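Local atomic coordinates of alpha-glucosidase (Pseudoalteromonas sp. K8, PDB entry 5HQA), a protein that probably hydrolyses alpha-glucosidic bonds as a calcium-binding glycoside hydrolase of family 97, and holds the inhibitor acarbose in its glycan pocket. Residues A[391-396]-A[407-411]; A[69-73]-A[523-527]. All coordinates share one frame; numbering follows the deposited sequence.

Contact 1 (A[391-396]-A[407-411]); sequences ADGGNI and HEWHD
I396 and E408 face each other as an antiparallel hydrogen-bonded pair at the base of a two-stranded beta ribbon, 396-399 with 405-408, that projects from the catalytic TIM-barrel domain. E408 N donates to I396 O at 2.9 Å, while the return bond from I396 N to E408 O is bent and weak. Just before I396 the chain makes a type II turn from D392 to N395. The turn is closed by N395 N bonding D392 O, and G394, third in it, has the positive phi (75°) that glycine takes most readily. Its missing side chain also matters: G394 CA lies 3.7 Å from the centroid of the six-membered ring of W409, over the face, as a CH-pi contact, and a CB would press on that ring. The broad indole suits a bare backbone, which it can cover closely.

N395 reaches the other strand with its amide oxygen, OD1 sitting over the centre of the H407 ring, the amide and imidazole planes 61° apart; its ND2 turns back to G393 O. I396, branched and apolar, lays CD1 over a face of the H410 imidazole, 3.6 Å from the ring centroid, and also touches M415 of helix 413-428. H410 has CG anti to its carbonyl carbon (chi1 -71°), which sets the ring beside its own backbone N, with one face against I396 CD1; NE2 meets Y389 O, and the side chain lies close to that of the calcium ligand E437. E408 sends its carboxylate away to R398 and S213. One water joins the segments, accepting from G394 N at 2.9 Å and H410 N at 2.8 Å, and lying 2.7 Å from H410 ND1 in the plane of the imidazole.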
ATOM      1  N   ALA A 391     -12.314   3.015  13.142  1.00 13.19           N
ATOM      2  CA  ALA A 391     -12.619   2.401  14.427  1.00 12.67           C
ATOM      3  C   ALA A 391     -11.311   1.837  14.962  1.00 11.34           C
ATOM      4  O   ALA A 391     -10.404   1.517  14.187  1.00 10.51           O
ATOM      5  CB  ALA A 391     -13.675   1.288  14.305  1.00 11.04           C
ATOM      6  N   ASP A 392     -11.218   1.722  16.285  1.00 11.29           N
ATOM      7  CA  ASP A 392     -10.008   1.168  16.876  1.00 10.17           C
ATOM      8  C   ASP A 392      -9.804  -0.277  16.432  1.00 11.90           C
ATOM      9  O   ASP A 392     -10.738  -0.959  15.992  1.00 13.34           O
ATOM     10  CB  ASP A 392     -10.077   1.219  18.399  1.00 11.74           C
ATOM     11  CG  ASP A 392      -9.888   2.624  18.952  1.00 20.48           C
ATOM     12  OD1 ASP A 392      -9.756   3.594  18.155  1.00 18.77           O
ATOM     13  OD2 ASP A 392      -9.882   2.749  20.199  1.00 18.10           O
ATOM     14  N   GLY A 393      -8.558  -0.738  16.553  1.00 10.19           N
ATOM     15  CA  GLY A 393      -8.227  -2.132  16.287  1.00  9.52           C
ATOM     16  C   GLY A 393      -9.199  -3.091  16.958  1.00 11.26           C
ATOM     17  O   GLY A 393      -9.526  -2.927  18.137  1.00 11.72           O
ATOM     18  N   GLY A 394      -9.694  -4.075  16.213  1.00 11.19           N
ATOM     19  CA  GLY A 394     -10.631  -5.039  16.759  1.00 10.62           C
ATOM     20  C   GLY A 394     -12.044  -4.535  16.964  1.00 13.70           C
ATOM     21  O   GLY A 394     -12.851  -5.252  17.563  1.00 14.13           O
ATOM     22  N   ASN A 395     -12.385  -3.333  16.482  1.00 12.18           N
ATOM     23  CA  ASN A 395     -13.696  -2.750  16.769  1.00 12.31           C
ATOM     24  C   ASN A 395     -14.498  -2.416  15.512  1.00 13.19           C
ATOM     25  O   ASN A 395     -15.367  -1.539  15.540  1.00 14.36           O
ATOM     26  CB  ASN A 395     -13.549  -1.517  17.657  1.00 14.20           C
ATOM     27  CG  ASN A 395     -13.335  -1.889  19.098  1.00 26.40           C
ATOM     28  OD1 ASN A 395     -14.291  -2.102  19.832  1.00 31.10           O
ATOM     29  ND2 ASN A 395     -12.076  -2.027  19.501  1.00 30.58           N
ATOM     30  N   ILE A 396     -14.238  -3.114  14.404  1.00 12.96           N
ATOM     31  CA  ILE A 396     -15.245  -3.186  13.354  1.00 12.72           C
ATOM     32  C   ILE A 396     -16.542  -3.688  13.982  1.00 11.79           C
ATOM     33  O   ILE A 396     -16.537  -4.628  14.783  1.00 12.87           O
ATOM     34  CB  ILE A 396     -14.780  -4.122  12.223  1.00 11.40           C
ATOM     35  CG1 ILE A 396     -13.622  -3.501  11.429  1.00 13.11           C
ATOM     36  CG2 ILE A 396     -15.957  -4.492  11.302  1.00 11.61           C
ATOM     37  CD1 ILE A 396     -14.035  -2.314  10.561  1.00 11.91           C
ATOM     38  N   HIS A 407     -17.896  -7.509  17.344  1.00 12.84           N
ATOM     39  CA  HIS A 407     -16.710  -6.733  17.005  1.00 11.99           C
ATOM     40  C   HIS A 407     -15.703  -7.612  16.283  1.00 14.17           C
ATOM     41  O   HIS A 407     -15.424  -8.733  16.722  1.00 14.82           O
ATOM     42  CB  HIS A 407     -16.078  -6.126  18.254  1.00 14.19           C
ATOM     43  CG  HIS A 407     -16.775  -4.892  18.731  1.00 19.38           C
ATOM     44  ND1 HIS A 407     -17.051  -4.657  20.063  1.00 23.21           N
ATOM     45  CD2 HIS A 407     -17.257  -3.825  18.049  1.00 18.86           C
ATOM     46  CE1 HIS A 407     -17.671  -3.493  20.181  1.00 24.49           C
ATOM     47  NE2 HIS A 407     -17.810  -2.970  18.975  1.00 22.73           N
ATOM     48  N   GLU A 408     -15.149  -7.096  15.188  1.00 12.58           N
ATOM     49  CA  GLU A 408     -14.199  -7.837  14.371  1.00 12.51           C
ATOM     50  C   GLU A 408     -12.968  -6.974  14.121  1.00 12.46           C
ATOM     51  O   GLU A 408     -12.980  -5.755  14.319  1.00 12.43           O
ATOM     52  CB  GLU A 408     -14.825  -8.266  13.034  1.00 11.12           C
ATOM     53  CG  GLU A 408     -16.143  -9.025  13.171  1.00 12.61           C
ATOM     54  CD  GLU A 408     -15.996 -10.445  13.729  1.00 18.16           C
ATOM     55  OE1 GLU A 408     -14.854 -10.929  13.904  1.00 17.49           O
ATOM     56  OE2 GLU A 408     -17.044 -11.086  13.989  1.00 20.42           O
ATOM     57  N   TRP A 409     -11.905  -7.629  13.658  1.00 10.91           N
ATOM     58  CA  TRP A 409     -10.688  -6.963  13.222  1.00  9.44           C
ATOM     59  C   TRP A 409     -10.798  -6.528  11.767  1.00  9.93           C
ATOM     60  O   TRP A 409     -11.439  -7.194  10.946  1.00 11.67           O
ATOM     61  CB  TRP A 409      -9.494  -7.900  13.367  1.00  9.30           C
ATOM     62  CG  TRP A 409      -9.127  -8.189  14.786  1.00 11.84           C
ATOM     63  CD1 TRP A 409      -9.567  -9.226  15.552  1.00 15.55           C
ATOM     64  CD2 TRP A 409      -8.232  -7.429  15.610  1.00 12.91           C
ATOM     65  NE1 TRP A 409      -9.009  -9.157  16.812  1.00 15.26           N
ATOM     66  CE2 TRP A 409      -8.186  -8.061  16.874  1.00 15.19           C
ATOM     67  CE3 TRP A 409      -7.455  -6.276  15.400  1.00 11.84           C
ATOM     68  CZ2 TRP A 409      -7.397  -7.578  17.928  1.00 12.63           C
ATOM     69  CZ3 TRP A 409      -6.682  -5.786  16.457  1.00  9.43           C
ATOM     70  CH2 TRP A 409      -6.665  -6.437  17.703  1.00 10.48           C
ATOM     71  N   HIS A 410     -10.129  -5.412  11.443  1.00  9.90           N
ATOM     72  CA  HIS A 410     -10.043  -4.978  10.049  1.00  9.11           C
ATOM     73  C   HIS A 410      -9.364  -6.011   9.168  1.00 10.79           C
ATOM     74  O   HIS A 410      -9.579  -6.002   7.956  1.00 12.45           O
ATOM     75  CB  HIS A 410      -9.259  -3.669   9.919  1.00  9.80           C
ATOM     76  CG  HIS A 410      -9.973  -2.467  10.457  1.00 12.82           C
ATOM     77  ND1 HIS A 410     -10.162  -2.254  11.806  1.00 11.79           N
ATOM     78  CD2 HIS A 410     -10.518  -1.398   9.825  1.00 12.05           C
ATOM     79  CE1 HIS A 410     -10.809  -1.113  11.981  1.00 13.06           C
ATOM     80  NE2 HIS A 410     -11.035  -0.573  10.793  1.00 11.11           N
ATOM     81  N   ASP A 411      -8.529  -6.884   9.736  1.00 10.35           N
ATOM     82  CA  ASP A 411      -7.730  -7.791   8.916  1.00  9.71           C
ATOM     83  C   ASP A 411      -8.057  -9.265   9.169  1.00 12.14           C
ATOM     84  O   ASP A 411      -7.271 -10.148   8.807  1.00 11.81           O
ATOM     85  CB  ASP A 411      -6.230  -7.503   9.097  1.00  9.70           C
ATOM     86  CG  ASP A 411      -5.756  -7.557  10.550  1.00 14.27           C
ATOM     87  OD1 ASP A 411      -6.468  -7.074  11.461  1.00 15.00           O
ATOM     88  OD2 ASP A 411      -4.621  -8.053  10.775  1.00 14.83           O
TER
HETATM   89  O   HOH W   1      -8.844  -3.935  13.484  1.00  9.95           O

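Contact 2 (A[69-73]-A[523-527]); sequences PWGER and LYSPI
Y524 points its hydroxyl at the edge of W70 and turns a ring face to E72, its side chain crossing that of W70 at about a right angle. The hydroxyl arrives at the rim of the indole, in its plane, with Y524 OH 3.2 Å from W70 CE3. On the tyrosine ring itself, E72 CB stands over the centre of one face, 4.0 Å from the centroid and only 7° off the normal, a CH-pi contact made by the aliphatic root of an acidic residue whose OE2 goes on to a salt bridge with R445. CG of Y524 is anti to the backbone N (chi1 169°), an extended setting that carries the ring across to the 69-73 backbone.

G71 is where the phenol ends: its CA is 3.0 Å from Y524 OH. The nearly fully extended backbone of G71 would jam a CB against the preceding carbonyl O, and that by itself calls for glycine. This is an interdomain seam, joining the loop between strands 53-67 and 75-89 of the N-terminal beta domain to the segment that leads from helix 513-522 into strand 527-529 of the TIM barrel. An alanine in place of Y524 is likely to open a gap between the segments, with the rim of W70 and the CB of E72 losing their shared neighbour.

P526, compact and rigid, packs against the same benzo end of the indole, P526 CG lying 3.6 Å from W70 CZ3 as the two side chains meet at a slant. W70 also touches I452 of strand 451-454, which P526 touches too, and its NE1 donates to P449 O.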
ATOM      1  N   PRO A  69      -2.755  -2.822 -16.890  1.00 18.64           N
ATOM      2  CA  PRO A  69      -3.591  -1.728 -17.416  1.00 19.17           C
ATOM      3  C   PRO A  69      -3.129  -0.367 -16.931  1.00 19.06           C
ATOM      4  O   PRO A  69      -3.221   0.619 -17.667  1.00 18.75           O
ATOM      5  CB  PRO A  69      -4.992  -2.077 -16.892  1.00 18.76           C
ATOM      6  CG  PRO A  69      -4.733  -2.876 -15.641  1.00 16.99           C
ATOM      7  CD  PRO A  69      -3.483  -3.683 -15.940  1.00 17.86           C
ATOM      8  N   TRP A  70      -2.643  -0.298 -15.696  1.00 15.45           N
ATOM      9  CA  TRP A  70      -2.042   0.880 -15.092  1.00 15.17           C
ATOM     10  C   TRP A  70      -1.083   0.353 -14.043  1.00 15.50           C
ATOM     11  O   TRP A  70      -1.206  -0.790 -13.597  1.00 15.79           O
ATOM     12  CB  TRP A  70      -3.083   1.799 -14.442  1.00 15.31           C
ATOM     13  CG  TRP A  70      -3.968   1.070 -13.462  1.00 14.81           C
ATOM     14  CD1 TRP A  70      -5.191   0.515 -13.723  1.00 17.49           C
ATOM     15  CD2 TRP A  70      -3.696   0.805 -12.079  1.00 15.57           C
ATOM     16  NE1 TRP A  70      -5.699  -0.072 -12.585  1.00 14.71           N
ATOM     17  CE2 TRP A  70      -4.801   0.090 -11.564  1.00 14.70           C
ATOM     18  CE3 TRP A  70      -2.632   1.107 -11.222  1.00 13.72           C
ATOM     19  CZ2 TRP A  70      -4.870  -0.326 -10.231  1.00 14.11           C
ATOM     20  CZ3 TRP A  70      -2.703   0.693  -9.903  1.00 12.96           C
ATOM     21  CH2 TRP A  70      -3.816  -0.012  -9.418  1.00 13.80           C
ATOM     22  N   GLY A  71      -0.128   1.170 -13.638  1.00 14.74           N
ATOM     23  CA  GLY A  71       0.797   0.704 -12.629  1.00 13.58           C
ATOM     24  C   GLY A  71       2.068   1.527 -12.586  1.00 16.95           C
ATOM     25  O   GLY A  71       2.171   2.600 -13.186  1.00 14.32           O
ATOM     26  N   GLU A  72       3.028   0.990 -11.833  1.00 13.57           N
ATOM     27  CA  GLU A  72       4.362   1.550 -11.704  1.00 14.12           C
ATOM     28  C   GLU A  72       5.276   1.111 -12.841  1.00 14.23           C
ATOM     29  O   GLU A  72       6.361   1.678 -13.013  1.00 15.69           O
ATOM     30  CB  GLU A  72       4.951   1.147 -10.344  1.00 12.42           C
ATOM     31  CG  GLU A  72       5.239  -0.358 -10.170  1.00 12.14           C
ATOM     32  CD  GLU A  72       4.034  -1.201  -9.718  1.00 19.59           C
ATOM     33  OE1 GLU A  72       3.006  -1.261 -10.435  1.00 15.63           O
ATOM     34  OE2 GLU A  72       4.135  -1.833  -8.639  1.00 18.53           O
ATOM     35  N   ARG A  73       4.859   0.119 -13.619  1.00 13.67           N
ATOM     36  CA  ARG A  73       5.548  -0.259 -14.840  1.00 14.26           C
ATOM     37  C   ARG A  73       4.526  -0.927 -15.744  1.00 15.47           C
ATOM     38  O   ARG A  73       3.554  -1.522 -15.268  1.00 16.51           O
ATOM     39  CB  ARG A  73       6.749  -1.183 -14.576  1.00 13.97           C
ATOM     40  CG  ARG A  73       6.410  -2.493 -13.874  1.00 15.90           C
ATOM     41  CD  ARG A  73       7.685  -3.291 -13.547  1.00 17.63           C
ATOM     42  NE  ARG A  73       8.729  -2.425 -12.999  1.00 20.29           N
ATOM     43  CZ  ARG A  73       8.909  -2.191 -11.705  1.00 19.08           C
ATOM     44  NH1 ARG A  73       9.876  -1.378 -11.310  1.00 21.93           N
ATOM     45  NH2 ARG A  73       8.132  -2.767 -10.804  1.00 17.13           N
ATOM     46  N   LEU A 523       6.491   8.105  -3.750  1.00 11.17           N
ATOM     47  CA  LEU A 523       5.414   7.242  -3.252  1.00 11.91           C
ATOM     48  C   LEU A 523       4.442   6.955  -4.387  1.00 13.85           C
ATOM     49  O   LEU A 523       3.670   7.834  -4.783  1.00 14.19           O
ATOM     50  CB  LEU A 523       4.689   7.883  -2.071  1.00 12.17           C
ATOM     51  CG  LEU A 523       5.516   8.158  -0.817  1.00 14.57           C
ATOM     52  CD1 LEU A 523       4.634   8.829   0.237  1.00 14.10           C
ATOM     53  CD2 LEU A 523       6.142   6.873  -0.268  1.00 13.29           C
ATOM     54  N   TYR A 524       4.472   5.729  -4.906  1.00 11.01           N
ATOM     55  CA  TYR A 524       3.636   5.402  -6.053  1.00  9.83           C
ATOM     56  C   TYR A 524       2.164   5.310  -5.652  1.00 13.44           C
ATOM     57  O   TYR A 524       1.815   4.678  -4.649  1.00 13.15           O
ATOM     58  CB  TYR A 524       4.078   4.088  -6.704  1.00 11.67           C
ATOM     59  CG  TYR A 524       3.038   3.656  -7.712  1.00 14.82           C
ATOM     60  CD1 TYR A 524       2.752   4.455  -8.820  1.00 13.36           C
ATOM     61  CD2 TYR A 524       2.291   2.494  -7.526  1.00 14.53           C
ATOM     62  CE1 TYR A 524       1.768   4.101  -9.729  1.00 11.97           C
ATOM     63  CE2 TYR A 524       1.306   2.128  -8.438  1.00 14.68           C
ATOM     64  CZ  TYR A 524       1.054   2.942  -9.528  1.00 12.46           C
ATOM     65  OH  TYR A 524       0.079   2.594 -10.419  1.00 15.39           O
ATOM     66  N   SER A 525       1.293   5.936  -6.456  1.00 12.02           N
ATOM     67  CA  SER A 525      -0.143   5.703  -6.397  1.00 11.09           C
ATOM     68  C   SER A 525      -0.745   6.103  -7.733  1.00 11.44           C
ATOM     69  O   SER A 525      -0.313   7.116  -8.308  1.00 12.02           O
ATOM     70  CB  SER A 525      -0.795   6.498  -5.262  1.00 13.10           C
ATOM     71  OG  SER A 525      -2.192   6.262  -5.230  1.00 14.32           O
ATOM     72  N   PRO A 526      -1.714   5.349  -8.268  1.00 11.78           N
ATOM     73  CA  PRO A 526      -2.306   5.741  -9.561  1.00 11.35           C
ATOM     74  C   PRO A 526      -3.154   6.991  -9.463  1.00 11.51           C
ATOM     75  O   PRO A 526      -3.364   7.664 -10.483  1.00 15.23           O
ATOM     76  CB  PRO A 526      -3.149   4.519  -9.948  1.00 12.16           C
ATOM     77  CG  PRO A 526      -3.516   3.908  -8.631  1.00 11.11           C
ATOM     78  CD  PRO A 526      -2.305   4.101  -7.753  1.00 11.23           C
ATOM     79  N   ILE A 527      -3.664   7.316  -8.278  1.00 11.21           N
ATOM     80  CA  ILE A 527      -4.262   8.620  -8.025  1.00 13.58           C
ATOM     81  C   ILE A 527      -3.412   9.313  -6.973  1.00 13.63           C
ATOM     82  O   ILE A 527      -3.014   8.697  -5.980  1.00 12.74           O
ATOM     83  CB  ILE A 527      -5.743   8.540  -7.599  1.00 13.45           C
ATOM     84  CG1 ILE A 527      -5.939   7.649  -6.374  1.00 13.76           C
ATOM     85  CG2 ILE A 527      -6.609   8.062  -8.768  1.00 14.65           C
ATOM     86  CD1 ILE A 527      -7.327   7.791  -5.756  1.00 15.63           C
TER

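Overall arrangement
From the N terminus, the chain first builds the antiparallel sheets of the beta-rich domain, and the loop 69-73 lies between two of their strands, 53-67 and 75-89. It then enters the TIM barrel, where contact 1 closes a short loop of ten residues at a ribbon following strand 384-388. After helix 513-522 the chain meets 69-73 again, closing contact 2 over 449 residues, with contact 1 nested inside. The two do not touch: their centres are 29 Å apart. Contact 1 is local to the barrel domain, near the glycan pocket, whereas contact 2 ties the N-terminal domain to the barrel.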